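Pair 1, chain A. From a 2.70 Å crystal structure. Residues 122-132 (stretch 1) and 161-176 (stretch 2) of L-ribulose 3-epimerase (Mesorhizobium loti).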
# COMPACT_ATOMS: atom_id res chain seq x y z
N GLN A 122 20.09 -30.25 -14.08
CA GLN A 122 19.98 -30.03 -12.63
C GLN A 122 18.52 -30.13 -12.21
O GLN A 122 18.19 -30.85 -11.27
CB GLN A 122 20.56 -28.65 -12.26
CG GLN A 122 20.56 -28.32 -10.77
CD GLN A 122 20.63 -26.83 -10.51
OE1 GLN A 122 20.73 -26.03 -11.44
NE2 GLN A 122 20.57 -26.44 -9.24
N TRP A 123 17.66 -29.42 -12.94
CA TRP A 123 16.21 -29.46 -12.76
C TRP A 123 15.68 -30.87 -12.76
O TRP A 123 15.08 -31.32 -11.77
CB TRP A 123 15.53 -28.63 -13.85
CG TRP A 123 14.04 -28.43 -13.67
CD1 TRP A 123 13.02 -29.33 -13.96
CD2 TRP A 123 13.36 -27.24 -13.16
NE1 TRP A 123 11.80 -28.80 -13.67
CE2 TRP A 123 11.92 -27.54 -13.19
CE3 TRP A 123 13.77 -25.99 -12.70
CZ2 TRP A 123 10.97 -26.62 -12.78
CZ3 TRP A 123 12.80 -25.07 -12.29
CH2 TRP A 123 11.43 -25.39 -12.32
N ASN A 124 15.91 -31.60 -13.86
CA ASN A 124 15.41 -32.97 -14.02
C ASN A 124 15.91 -33.95 -12.94
O ASN A 124 15.12 -34.75 -12.42
CB ASN A 124 15.68 -33.50 -15.44
CG ASN A 124 15.05 -32.63 -16.54
OD1 ASN A 124 13.97 -32.04 -16.38
ND2 ASN A 124 15.73 -32.56 -17.68
N ARG A 125 17.20 -33.86 -12.59
CA ARG A 125 17.78 -34.70 -11.54
C ARG A 125 17.03 -34.55 -10.22
O ARG A 125 16.60 -35.54 -9.62
CB ARG A 125 19.27 -34.38 -11.32
CG ARG A 125 20.22 -34.88 -12.39
CD ARG A 125 21.67 -34.82 -11.92
NE ARG A 125 22.24 -33.47 -11.96
CZ ARG A 125 22.80 -32.91 -13.03
NH1 ARG A 125 22.88 -33.55 -14.17
NH2 ARG A 125 23.28 -31.67 -12.95
N SER A 126 16.89 -33.30 -9.79
CA SER A 126 16.21 -32.96 -8.54
C SER A 126 14.76 -33.47 -8.54
O SER A 126 14.30 -34.08 -7.57
CB SER A 126 16.25 -31.45 -8.29
OG SER A 126 15.84 -31.15 -6.96
N ALA A 127 14.06 -33.21 -9.64
CA ALA A 127 12.71 -33.70 -9.85
C ALA A 127 12.67 -35.23 -9.74
O ALA A 127 11.93 -35.79 -8.91
CB ALA A 127 12.18 -33.24 -11.20
N ALA A 128 13.51 -35.90 -10.54
CA ALA A 128 13.57 -37.36 -10.55
C ALA A 128 13.82 -37.92 -9.16
O ALA A 128 13.13 -38.84 -8.73
CB ALA A 128 14.63 -37.85 -11.53
N ALA A 129 14.77 -37.33 -8.44
CA ALA A 129 15.12 -37.81 -7.12
C ALA A 129 14.02 -37.57 -6.10
O ALA A 129 13.70 -38.46 -5.30
CB ALA A 129 16.43 -37.20 -6.65
N LEU A 130 13.44 -36.36 -6.12
CA LEU A 130 12.40 -36.01 -5.15
C LEU A 130 11.10 -36.78 -5.38
O LEU A 130 10.42 -37.14 -4.42
CB LEU A 130 12.16 -34.50 -5.09
CG LEU A 130 13.15 -33.71 -4.23
CD1 LEU A 130 13.06 -32.23 -4.56
CD2 LEU A 130 12.95 -33.94 -2.74
N ALA A 131 10.78 -37.05 -6.65
CA ALA A 131 9.71 -37.99 -7.00
C ALA A 131 9.80 -39.29 -6.18
O ALA A 131 8.77 -39.82 -5.74
CB ALA A 131 9.72 -38.29 -8.49
N LYS A 132 11.02 -39.78 -5.97
CA LYS A 132 11.22 -41.03 -5.23
C LYS A 132 11.14 -40.83 -3.72
O LYS A 132 10.52 -41.64 -3.01
CB LYS A 132 12.56 -41.67 -5.60
CG LYS A 132 12.59 -42.26 -7.00
CD LYS A 132 13.51 -43.47 -7.06
CE LYS A 132 14.99 -43.08 -7.04
NZ LYS A 132 15.38 -42.30 -8.24
N ALA A 161 5.71 -20.05 -9.28
CA ALA A 161 5.46 -20.64 -10.59
C ALA A 161 6.52 -21.67 -10.99
O ALA A 161 6.18 -22.68 -11.61
CB ALA A 161 5.34 -19.56 -11.65
N GLN A 162 7.78 -21.43 -10.63
CA GLN A 162 8.86 -22.41 -10.83
C GLN A 162 8.57 -23.69 -10.07
O GLN A 162 8.82 -24.79 -10.56
CB GLN A 162 10.22 -21.87 -10.37
CG GLN A 162 11.04 -21.16 -11.44
CD GLN A 162 12.15 -20.30 -10.84
OE1 GLN A 162 12.06 -19.85 -9.70
NE2 GLN A 162 13.19 -20.07 -11.62
N GLY A 163 8.04 -23.52 -8.86
CA GLY A 163 7.74 -24.66 -8.00
C GLY A 163 6.64 -25.49 -8.60
O GLY A 163 6.79 -26.70 -8.75
N LEU A 164 5.54 -24.83 -8.97
CA LEU A 164 4.40 -25.44 -9.66
C LEU A 164 4.84 -26.30 -10.84
O LEU A 164 4.48 -27.47 -10.92
CB LEU A 164 3.44 -24.35 -10.12
CG LEU A 164 2.17 -23.98 -9.34
CD1 LEU A 164 2.09 -24.59 -7.94
CD2 LEU A 164 2.01 -22.47 -9.29
N ALA A 165 5.63 -25.72 -11.73
CA ALA A 165 6.21 -26.42 -12.87
C ALA A 165 7.08 -27.57 -12.41
O ALA A 165 6.98 -28.69 -12.93
CB ALA A 165 7.03 -25.47 -13.73
N PHE A 166 7.96 -27.29 -11.45
CA PHE A 166 8.83 -28.31 -10.91
C PHE A 166 8.03 -29.49 -10.36
O PHE A 166 8.30 -30.63 -10.72
CB PHE A 166 9.75 -27.73 -9.83
CG PHE A 166 10.74 -28.71 -9.29
CD1 PHE A 166 11.96 -28.91 -9.94
CD2 PHE A 166 10.46 -29.44 -8.14
CE1 PHE A 166 12.89 -29.81 -9.44
CE2 PHE A 166 11.38 -30.34 -7.64
CZ PHE A 166 12.60 -30.52 -8.29
N ILE A 167 7.04 -29.21 -9.51
CA ILE A 167 6.16 -30.23 -8.96
C ILE A 167 5.50 -31.03 -10.09
O ILE A 167 5.50 -32.27 -10.07
CB ILE A 167 5.08 -29.62 -8.06
CG1 ILE A 167 5.71 -29.12 -6.76
CG2 ILE A 167 3.99 -30.65 -7.77
CD1 ILE A 167 4.74 -28.49 -5.78
N GLU A 168 4.97 -30.31 -11.08
CA GLU A 168 4.39 -30.89 -12.28
C GLU A 168 5.33 -31.96 -12.84
O GLU A 168 4.90 -33.07 -13.12
CB GLU A 168 4.17 -29.79 -13.31
CG GLU A 168 2.93 -29.92 -14.17
CD GLU A 168 2.63 -28.63 -14.93
OE1 GLU A 168 2.28 -28.71 -16.13
OE2 GLU A 168 2.76 -27.54 -14.32
N ASP A 169 6.61 -31.62 -12.98
CA ASP A 169 7.63 -32.52 -13.52
C ASP A 169 7.93 -33.75 -12.65
O ASP A 169 8.39 -34.77 -13.18
CB ASP A 169 8.93 -31.76 -13.81
CG ASP A 169 8.78 -30.77 -14.94
OD1 ASP A 169 7.68 -30.71 -15.54
OD2 ASP A 169 9.75 -30.04 -15.24
N THR A 170 7.69 -33.65 -11.34
CA THR A 170 7.97 -34.77 -10.44
C THR A 170 6.91 -35.87 -10.54
O THR A 170 7.13 -37.01 -10.13
CB THR A 170 8.10 -34.34 -8.96
OG1 THR A 170 6.84 -33.86 -8.48
CG2 THR A 170 9.17 -33.27 -8.80
N GLY A 171 5.75 -35.49 -11.07
CA GLY A 171 4.62 -36.40 -11.22
C GLY A 171 4.05 -36.84 -9.89
O GLY A 171 3.11 -37.65 -9.86
N SER A 172 4.59 -36.32 -8.80
CA SER A 172 4.13 -36.73 -7.48
C SER A 172 2.88 -35.99 -7.00
O SER A 172 2.56 -34.89 -7.46
CB SER A 172 5.24 -36.59 -6.45
OG SER A 172 4.73 -36.86 -5.16
N ASP A 173 2.19 -36.63 -6.06
CA ASP A 173 1.10 -36.01 -5.32
C ASP A 173 1.39 -35.95 -3.82
O ASP A 173 0.47 -35.85 -3.00
CB ASP A 173 -0.22 -36.74 -5.60
CG ASP A 173 -0.14 -38.24 -5.28
OD1 ASP A 173 -0.55 -39.04 -6.16
OD2 ASP A 173 0.32 -38.62 -4.18
N ASN A 174 2.67 -36.06 -3.46
CA ASN A 174 3.09 -35.82 -2.08
C ASN A 174 4.14 -34.70 -1.98
O ASN A 174 4.80 -34.51 -0.96
CB ASN A 174 3.56 -37.10 -1.40
CG ASN A 174 3.52 -37.00 0.12
OD1 ASN A 174 2.66 -36.32 0.68
ND2 ASN A 174 4.46 -37.66 0.79
N ILE A 175 4.28 -33.95 -3.07
CA ILE A 175 5.15 -32.79 -3.08
C ILE A 175 4.33 -31.50 -3.22
O ILE A 175 3.67 -31.27 -4.24
CB ILE A 175 6.26 -32.91 -4.15
CG1 ILE A 175 7.16 -34.10 -3.84
CG2 ILE A 175 7.08 -31.63 -4.20
CD1 ILE A 175 8.09 -34.49 -4.96
N PHE A 176 4.39 -30.68 -2.19
CA PHE A 176 3.70 -29.39 -2.17
C PHE A 176 4.68 -28.21 -2.09
O PHE A 176 5.90 -28.40 -2.09
CB PHE A 176 2.69 -29.35 -1.02
CG PHE A 176 1.66 -30.44 -1.08
CD1 PHE A 176 0.63 -30.39 -2.03
CD2 PHE A 176 1.71 -31.51 -0.20
CE1 PHE A 176 -0.32 -31.40 -2.09
CE2 PHE A 176 0.76 -32.53 -0.26
CZ PHE A 176 -0.25 -32.47 -1.20

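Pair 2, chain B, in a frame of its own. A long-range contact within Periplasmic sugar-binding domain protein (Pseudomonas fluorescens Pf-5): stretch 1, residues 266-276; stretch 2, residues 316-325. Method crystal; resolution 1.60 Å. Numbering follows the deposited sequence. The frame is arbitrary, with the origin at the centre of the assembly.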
# COMPACT_ATOMS: atom_id res chain seq x y z
N GLY B 266 -6.67 6.10 -1.77
CA GLY B 266 -8.12 6.16 -1.82
C GLY B 266 -8.66 7.58 -1.81
O GLY B 266 -9.63 7.89 -2.50
N GLY B 267 -8.03 8.44 -1.01
CA GLY B 267 -8.46 9.83 -0.93
C GLY B 267 -8.26 10.55 -2.25
O GLY B 267 -9.13 11.29 -2.71
N TRP B 268 -7.11 10.33 -2.87
CA TRP B 268 -6.81 10.96 -4.15
C TRP B 268 -7.79 10.44 -5.19
O TRP B 268 -8.22 11.18 -6.08
CB TRP B 268 -5.38 10.63 -4.59
CG TRP B 268 -4.32 10.88 -3.57
CD1 TRP B 268 -3.16 10.17 -3.42
CD2 TRP B 268 -4.27 11.93 -2.59
NE1 TRP B 268 -2.40 10.70 -2.40
CE2 TRP B 268 -3.06 11.78 -1.87
CE3 TRP B 268 -5.14 12.97 -2.23
CZ2 TRP B 268 -2.69 12.63 -0.83
CZ3 TRP B 268 -4.77 13.83 -1.19
CH2 TRP B 268 -3.56 13.65 -0.50
N ALA B 269 -8.13 9.16 -5.08
CA ALA B 269 -9.07 8.55 -6.01
C ALA B 269 -10.42 9.26 -5.95
O ALA B 269 -11.06 9.48 -6.97
CB ALA B 269 -9.24 7.06 -5.69
N LEU B 270 -10.85 9.62 -4.74
CA LEU B 270 -12.13 10.30 -4.60
C LEU B 270 -12.08 11.71 -5.20
O LEU B 270 -13.09 12.20 -5.71
CB LEU B 270 -12.57 10.33 -3.13
CG LEU B 270 -12.95 8.94 -2.60
CD1 LEU B 270 -13.37 9.02 -1.15
CD2 LEU B 270 -14.08 8.36 -3.43
N VAL B 271 -10.92 12.35 -5.15
CA VAL B 271 -10.79 13.68 -5.75
C VAL B 271 -10.99 13.50 -7.25
O VAL B 271 -11.71 14.28 -7.89
CB VAL B 271 -9.40 14.30 -5.51
CG1 VAL B 271 -9.26 15.58 -6.32
CG2 VAL B 271 -9.20 14.59 -4.03
N ALA B 272 -10.35 12.48 -7.82
CA ALA B 272 -10.46 12.21 -9.24
C ALA B 272 -11.90 11.86 -9.65
O ALA B 272 -12.39 12.34 -10.68
CB ALA B 272 -9.52 11.08 -9.64
N LEU B 273 -12.57 11.04 -8.85
CA LEU B 273 -13.94 10.66 -9.16
C LEU B 273 -14.87 11.85 -9.00
O LEU B 273 -15.81 12.02 -9.78
CB LEU B 273 -14.40 9.50 -8.28
CG LEU B 273 -13.65 8.19 -8.54
CD1 LEU B 273 -14.25 7.08 -7.69
CD2 LEU B 273 -13.73 7.83 -10.01
N HIS B 274 -14.61 12.66 -7.99
CA HIS B 274 -15.40 13.86 -7.75
C HIS B 274 -15.35 14.73 -9.00
O HIS B 274 -16.37 15.24 -9.47
CB HIS B 274 -14.83 14.62 -6.54
CG HIS B 274 -15.31 16.03 -6.42
ND1 HIS B 274 -14.79 17.06 -7.16
CD2 HIS B 274 -16.26 16.58 -5.62
CE1 HIS B 274 -15.39 18.20 -6.82
NE2 HIS B 274 -16.28 17.93 -5.89
N ASP B 275 -14.15 14.88 -9.55
CA ASP B 275 -13.97 15.68 -10.75
C ASP B 275 -14.57 15.03 -11.98
O ASP B 275 -15.11 15.71 -12.85
CB ASP B 275 -12.48 15.98 -10.97
CG ASP B 275 -11.95 17.01 -9.99
OD1 ASP B 275 -12.74 17.50 -9.15
OD2 ASP B 275 -10.75 17.34 -10.06
N ASP B 276 -14.49 13.70 -12.07
CA ASP B 276 -15.07 13.01 -13.22
C ASP B 276 -16.57 13.27 -13.29
O ASP B 276 -17.12 13.48 -14.37
CB ASP B 276 -14.84 11.50 -13.13
CG ASP B 276 -15.48 10.75 -14.29
OD1 ASP B 276 -14.96 10.84 -15.42
OD2 ASP B 276 -16.52 10.10 -14.07
N ARG B 316 -6.44 17.22 7.99
CA ARG B 316 -5.57 18.35 7.69
C ARG B 316 -5.35 18.55 6.20
O ARG B 316 -4.55 19.39 5.78
CB ARG B 316 -4.22 18.18 8.39
CG ARG B 316 -4.30 18.23 9.90
CD ARG B 316 -2.95 17.93 10.54
NE ARG B 316 -1.90 18.85 10.09
CZ ARG B 316 -1.91 20.16 10.30
NH1 ARG B 316 -2.92 20.72 10.96
NH2 ARG B 316 -0.92 20.91 9.85
N VAL B 317 -6.05 17.76 5.39
CA VAL B 317 -5.92 17.86 3.94
C VAL B 317 -7.10 18.59 3.32
O VAL B 317 -8.25 18.30 3.62
CB VAL B 317 -5.82 16.45 3.31
CG1 VAL B 317 -5.66 16.56 1.80
CG2 VAL B 317 -4.64 15.70 3.91
N ASP B 318 -6.79 19.56 2.47
CA ASP B 318 -7.84 20.33 1.80
C ASP B 318 -8.15 19.66 0.47
O ASP B 318 -7.65 20.07 -0.58
CB ASP B 318 -7.38 21.77 1.58
CG ASP B 318 -8.38 22.58 0.77
OD1 ASP B 318 -9.60 22.36 0.95
OD2 ASP B 318 -7.94 23.43 -0.03
N PHE B 319 -8.98 18.63 0.52
CA PHE B 319 -9.36 17.88 -0.66
C PHE B 319 -10.09 18.72 -1.70
O PHE B 319 -9.75 18.68 -2.88
CB PHE B 319 -10.22 16.68 -0.26
CG PHE B 319 -9.48 15.65 0.55
CD1 PHE B 319 -8.61 14.75 -0.07
CD2 PHE B 319 -9.64 15.58 1.92
CE1 PHE B 319 -7.91 13.80 0.67
CE2 PHE B 319 -8.94 14.63 2.68
CZ PHE B 319 -8.08 13.74 2.05
N ARG B 320 -11.09 19.48 -1.27
CA ARG B 320 -11.83 20.32 -2.21
C ARG B 320 -10.85 21.22 -2.95
O ARG B 320 -11.04 21.53 -4.13
CB ARG B 320 -12.88 21.16 -1.48
CG ARG B 320 -13.81 21.92 -2.41
CD ARG B 320 -14.93 22.62 -1.65
NE ARG B 320 -15.83 21.67 -1.00
CZ ARG B 320 -16.65 20.85 -1.65
NH1 ARG B 320 -16.67 20.84 -2.98
NH2 ARG B 320 -17.44 20.02 -0.98
N GLY B 321 -9.79 21.62 -2.26
CA GLY B 321 -8.78 22.47 -2.87
C GLY B 321 -7.97 21.76 -3.94
O GLY B 321 -7.34 22.40 -4.78
N LEU B 322 -7.98 20.43 -3.91
CA LEU B 322 -7.24 19.64 -4.89
C LEU B 322 -8.05 19.46 -6.16
O LEU B 322 -7.51 19.11 -7.21
CB LEU B 322 -6.88 18.27 -4.31
CG LEU B 322 -5.91 18.29 -3.13
CD1 LEU B 322 -5.71 16.87 -2.61
CD2 LEU B 322 -4.59 18.89 -3.56
N SER B 323 -9.35 19.71 -6.07
CA SER B 323 -10.22 19.58 -7.24
C SER B 323 -9.77 20.52 -8.34
O SER B 323 -9.33 21.64 -8.07
CB SER B 323 -11.67 19.89 -6.85
OG SER B 323 -12.50 19.88 -8.00
N ALA B 324 -9.89 20.07 -9.58
CA ALA B 324 -9.50 20.88 -10.73
C ALA B 324 -10.59 21.91 -11.04
O ALA B 324 -10.44 22.73 -11.95
CB ALA B 324 -9.26 19.99 -11.94
N GLN B 325 -11.68 21.87 -10.28
CA GLN B 325 -12.79 22.80 -10.48
C GLN B 325 -12.35 24.25 -10.29
O GLN B 325 -11.82 24.61 -9.24
CB GLN B 325 -13.93 22.48 -9.51
CG GLN B 325 -15.17 23.34 -9.72
CD GLN B 325 -16.18 23.18 -8.59
OE1 GLN B 325 -15.91 23.54 -7.45
NE2 GLN B 325 -17.34 22.62 -8.91

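Pair 1 and pair 2 share a backbone arrangement in which one helix packs against a second segment that leaves helical form at its end. Over N, CA and C of 14 central residues the two superpose with an RMSD of 0.8 Å. The first stretches match from Gln122(A) = Gly266(B) to Lys132(A) = Asp276(B), the second from Ala165(A) = Asp318(B) to Ser172(A) = Gln325(B). The second segments differ in regularity: in pair 1 it is the end of a regular helix, whose axis passes 8.8 Å from that of helix 122-132 at -60°, whereas in pair 2 it is a weakly bonded helix about 319-322. The buried surface is 539 Å² in pair 1 and 428 Å² in pair 2.

At Trp123(A) = Gly267(B) a large side chain is matched by none. Trp123(A) is a knob among Gln162(A), Ala165(A), Phe166(A) and Asp169(A); its CZ2 lies 3.4 Å from CB of Phe166(A). At the ring edge, its NE1 donates a hydrogen bond to OD2 of Asp169(A) at 2.9 Å. Gly267(B) has no side chain, and CE1 of Phe319(B) comes to 4.3 Å from its CA. An ideal CB there would be a tight 3.3 Å from that same CE1.

Phe166(A) = Phe319(B) keeps the residue type but not the ring position: the CA atoms are 0.7 Å apart, the side-chain centres 3.9 Å. With chi1 at t, Phe166(A) sits among Trp123(A), Ser126(A), Ala127(A) and Leu130(A) and turns its edge to the face of Trp123(A), with planes at 74°. With chi1 at m, Phe319(B) takes another course, its CE1 meeting CZ3 of Trp268(B) at 3.6 Å in an oblique pair with planes at 49°. The tryptophan thus comes from a different position, the one matched to Asn124(A). Although Trp268(B) starts with CA-to-CB pointing away, its ring end returns, and its CZ3 also reaches CD1 of Leu322(B) at 3.5 Å.

Ala127(A) = Val271(B) matches closely, with CA atoms 0.2 Å and side-chain centres 0.5 Å apart. CB of Ala127(A) lies 3.9 Å from CE1 of Phe166(A) and 3.8 Å from CG2 of Thr170(A). The larger valine reaches both neighbours: its CG2 lies 4.0 Å from CD1 of Phe319(B), and its CG1 lies 4.1 Å from CB of Leu322(B).

Asp169(A) = Leu322(B) places two side-chain centres 0.3 Å apart with opposite chemistry, the carboxylate accepting the indole hydrogen bond and the leucine making apolar contacts.

At Ala131(A) = Asp275(B) an apolar side chain is matched by a carboxylate, while Thr170(A) = Ser323(B) keeps a hydroxyl. CB of Ala131(A) rests 3.3 Å from O of Thr170(A). Asp275(B) instead accepts two hydrogen bonds across the contact, at OD1 from OG of Ser323(B) (2.7 Å) and at OD2 from N of Ala324(B) (2.9 Å, 174°). Beside it, Leu130(A) = His274(B) replaces an apolar contact, CD1 to CE2 of Phe166(A) at 4.0 Å, with an imidazole whose CE1 lies 3.5 Å from OG of Ser323(B).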